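Local coordinates for putative glycerophosphodiester phosphodiesterase (Galdieria sulphuraria, PDB 2O55), which is a putative glycerophosphodiester phosphodiesterase, a member of the family of that name, with a TIM-type alpha/beta barrel fold, at residues A[42-46]-A[116-120]. Residue numbers count along the deposited sequence, not the author numbering.
Sequences TDLRV and KGEEW. With SO4 (sulfate ion), chain C.
One carbonyl receives two weak hydrogen bonds here: Leu44 O accepts from Lys116 N (3.1 Å) and from Trp120 NE1 (3.2 Å), while the same indole NE1 also makes a weak bond to Lys116 O (2.9 Å). Residues 42-46 are extended and end strand 39-46. Residues 116-120 leave the parallel neighbour, strand 110-115, with Leu44 CA 5.6 Å from Lys116 CA, then curl through Glu118 and Glu119 so that Trp120 (chi1 m) turns back beside the strand end, ring edge toward Arg45 CA. The ring meets Leu44 (CB to CZ2, 3.6 Å) and Val46 (CG2 to CH2, 3.9 Å); helix 127-136 adds Leu131 against Leu44 and Trp120. Arg45 (chi1 m) emerges along the aliphatic part of Lys116, with Lys116 CB over one guanidinium face and NH1 3.6 Å from Lys116 CD; Glu118 OE1, 4.4 Å from Arg45 NE, is too far for a salt bridge. Asp43 CB lies 4.0 Å from Lys116 CG, and Asp43 OD2 is hydrogen-bonded to Asn24. Lys116 NZ (3.0 Å to sulfate O2) and Gly117 N (2.6 Å to sulfate O4) hydrogen-bond a sulfate ion, probably from the crystallisation liquor, as does His150. An anion at the C-terminal strand ends is consistent with the usual TIM-barrel pocket.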
loop_
_atom_site.group_PDB
_atom_site.type_symbol
_atom_site.label_atom_id
_atom_site.label_comp_id
_atom_site.label_asym_id
_atom_site.label_seq_id
_atom_site.Cartn_x
_atom_site.Cartn_y
_atom_site.Cartn_z
ATOM N N THR A 42 0.057 2.821 -1.394
ATOM C CA THR A 42 0.331 3.060 -2.819
ATOM C C THR A 42 1.174 1.946 -3.448
ATOM O O THR A 42 1.807 1.146 -2.748
ATOM C CB THR A 42 0.951 4.450 -3.079
ATOM O OG1 THR A 42 0.842 4.763 -4.466
ATOM C CG2 THR A 42 2.388 4.473 -2.702
ATOM N N ASP A 43 1.176 1.921 -4.777
ATOM C CA ASP A 43 1.708 0.807 -5.542
ATOM C C ASP A 43 3.000 1.175 -6.271
ATOM O O ASP A 43 2.971 1.966 -7.208
ATOM C CB ASP A 43 0.646 0.366 -6.556
ATOM C CG ASP A 43 -0.722 0.065 -5.901
ATOM O OD1 ASP A 43 -0.806 -0.886 -5.079
ATOM O OD2 ASP A 43 -1.712 0.772 -6.231
ATOM N N LEU A 44 4.126 0.598 -5.851
ATOM C CA LEU A 44 5.437 0.897 -6.463
ATOM C C LEU A 44 5.759 0.004 -7.643
ATOM O O LEU A 44 5.728 -1.223 -7.511
ATOM C CB LEU A 44 6.575 0.737 -5.452
ATOM C CG LEU A 44 6.463 1.364 -4.072
ATOM C CD1 LEU A 44 7.786 1.165 -3.361
ATOM C CD2 LEU A 44 6.098 2.842 -4.161
ATOM N N ARG A 45 6.069 0.614 -8.789
ATOM C CA ARG A 45 6.647 -0.114 -9.924
ATOM C C ARG A 45 7.810 0.696 -10.479
ATOM O O ARG A 45 7.909 1.909 -10.236
ATOM C CB ARG A 45 5.615 -0.399 -11.035
ATOM C CG ARG A 45 4.234 -0.850 -10.557
ATOM C CD ARG A 45 3.287 -1.157 -11.687
ATOM N NE ARG A 45 3.261 -2.585 -11.954
ATOM C CZ ARG A 45 2.253 -3.396 -11.640
ATOM N NH1 ARG A 45 1.160 -2.918 -11.064
ATOM N NH2 ARG A 45 2.333 -4.695 -11.913
ATOM N N VAL A 46 8.682 0.031 -11.230
ATOM C CA VAL A 46 9.867 0.675 -11.804
ATOM C C VAL A 46 9.742 0.835 -13.315
ATOM O O VAL A 46 9.473 -0.139 -14.021
ATOM C CB VAL A 46 11.146 -0.124 -11.469
ATOM C CG1 VAL A 46 12.333 0.308 -12.367
ATOM C CG2 VAL A 46 11.478 0.005 -9.983
ATOM N N LYS A 116 4.578 -3.798 -6.192
ATOM C CA LYS A 116 3.833 -4.430 -7.270
ATOM C C LYS A 116 4.830 -4.927 -8.298
ATOM O O LYS A 116 5.446 -4.157 -9.041
ATOM C CB LYS A 116 2.811 -3.472 -7.881
ATOM C CG LYS A 116 1.422 -3.542 -7.260
ATOM C CD LYS A 116 0.546 -4.555 -7.968
ATOM C CE LYS A 116 -0.692 -4.903 -7.138
ATOM N NZ LYS A 116 -1.558 -5.917 -7.846
ATOM N N GLY A 117 4.946 -6.248 -8.348
ATOM C CA GLY A 117 6.238 -6.867 -8.536
ATOM C C GLY A 117 6.363 -7.904 -9.596
ATOM O O GLY A 117 6.058 -9.081 -9.402
ATOM N N GLU A 118 6.826 -7.450 -10.741
ATOM C CA GLU A 118 7.438 -8.355 -11.662
ATOM C C GLU A 118 8.827 -8.556 -11.049
ATOM O O GLU A 118 9.187 -9.673 -10.667
ATOM C CB GLU A 118 7.488 -7.734 -13.070
ATOM C CG GLU A 118 6.110 -7.486 -13.741
ATOM C CD GLU A 118 6.103 -6.193 -14.556
ATOM O OE1 GLU A 118 6.224 -5.117 -13.925
ATOM O OE2 GLU A 118 5.990 -6.242 -15.814
ATOM N N GLU A 119 9.547 -7.445 -10.868
ATOM C CA GLU A 119 10.993 -7.469 -10.625
ATOM C C GLU A 119 11.499 -6.866 -9.297
ATOM O O GLU A 119 12.661 -6.455 -9.169
ATOM C CB GLU A 119 11.714 -6.825 -11.811
ATOM C CG GLU A 119 11.528 -5.317 -11.913
ATOM C CD GLU A 119 12.702 -4.671 -12.625
ATOM O OE1 GLU A 119 13.454 -3.915 -11.960
ATOM O OE2 GLU A 119 12.897 -4.955 -13.842
ATOM N N TRP A 120 10.619 -6.809 -8.309
ATOM C CA TRP A 120 11.063 -6.619 -6.941
ATOM C C TRP A 120 11.694 -7.912 -6.470
ATOM O O TRP A 120 12.491 -7.922 -5.544
ATOM C CB TRP A 120 9.897 -6.233 -6.047
ATOM C CG TRP A 120 9.273 -4.985 -6.518
ATOM C CD1 TRP A 120 8.120 -4.872 -7.225
ATOM C CD2 TRP A 120 9.783 -3.660 -6.365
ATOM N NE1 TRP A 120 7.860 -3.559 -7.504
ATOM C CE2 TRP A 120 8.868 -2.788 -6.999
ATOM C CE3 TRP A 120 10.919 -3.124 -5.746
ATOM C CZ2 TRP A 120 9.043 -1.412 -7.043
ATOM C CZ3 TRP A 120 11.098 -1.737 -5.779
ATOM C CH2 TRP A 120 10.153 -0.898 -6.433
HETATM S S SO4 C . 1.756 -8.299 -7.437
HETATM O O1 SO4 C . 1.460 -9.709 -7.657
HETATM O O2 SO4 C . 0.905 -7.494 -8.311
HETATM O O3 SO4 C . 1.510 -7.949 -6.033
HETATM O O4 SO4 C . 3.155 -8.045 -7.757
#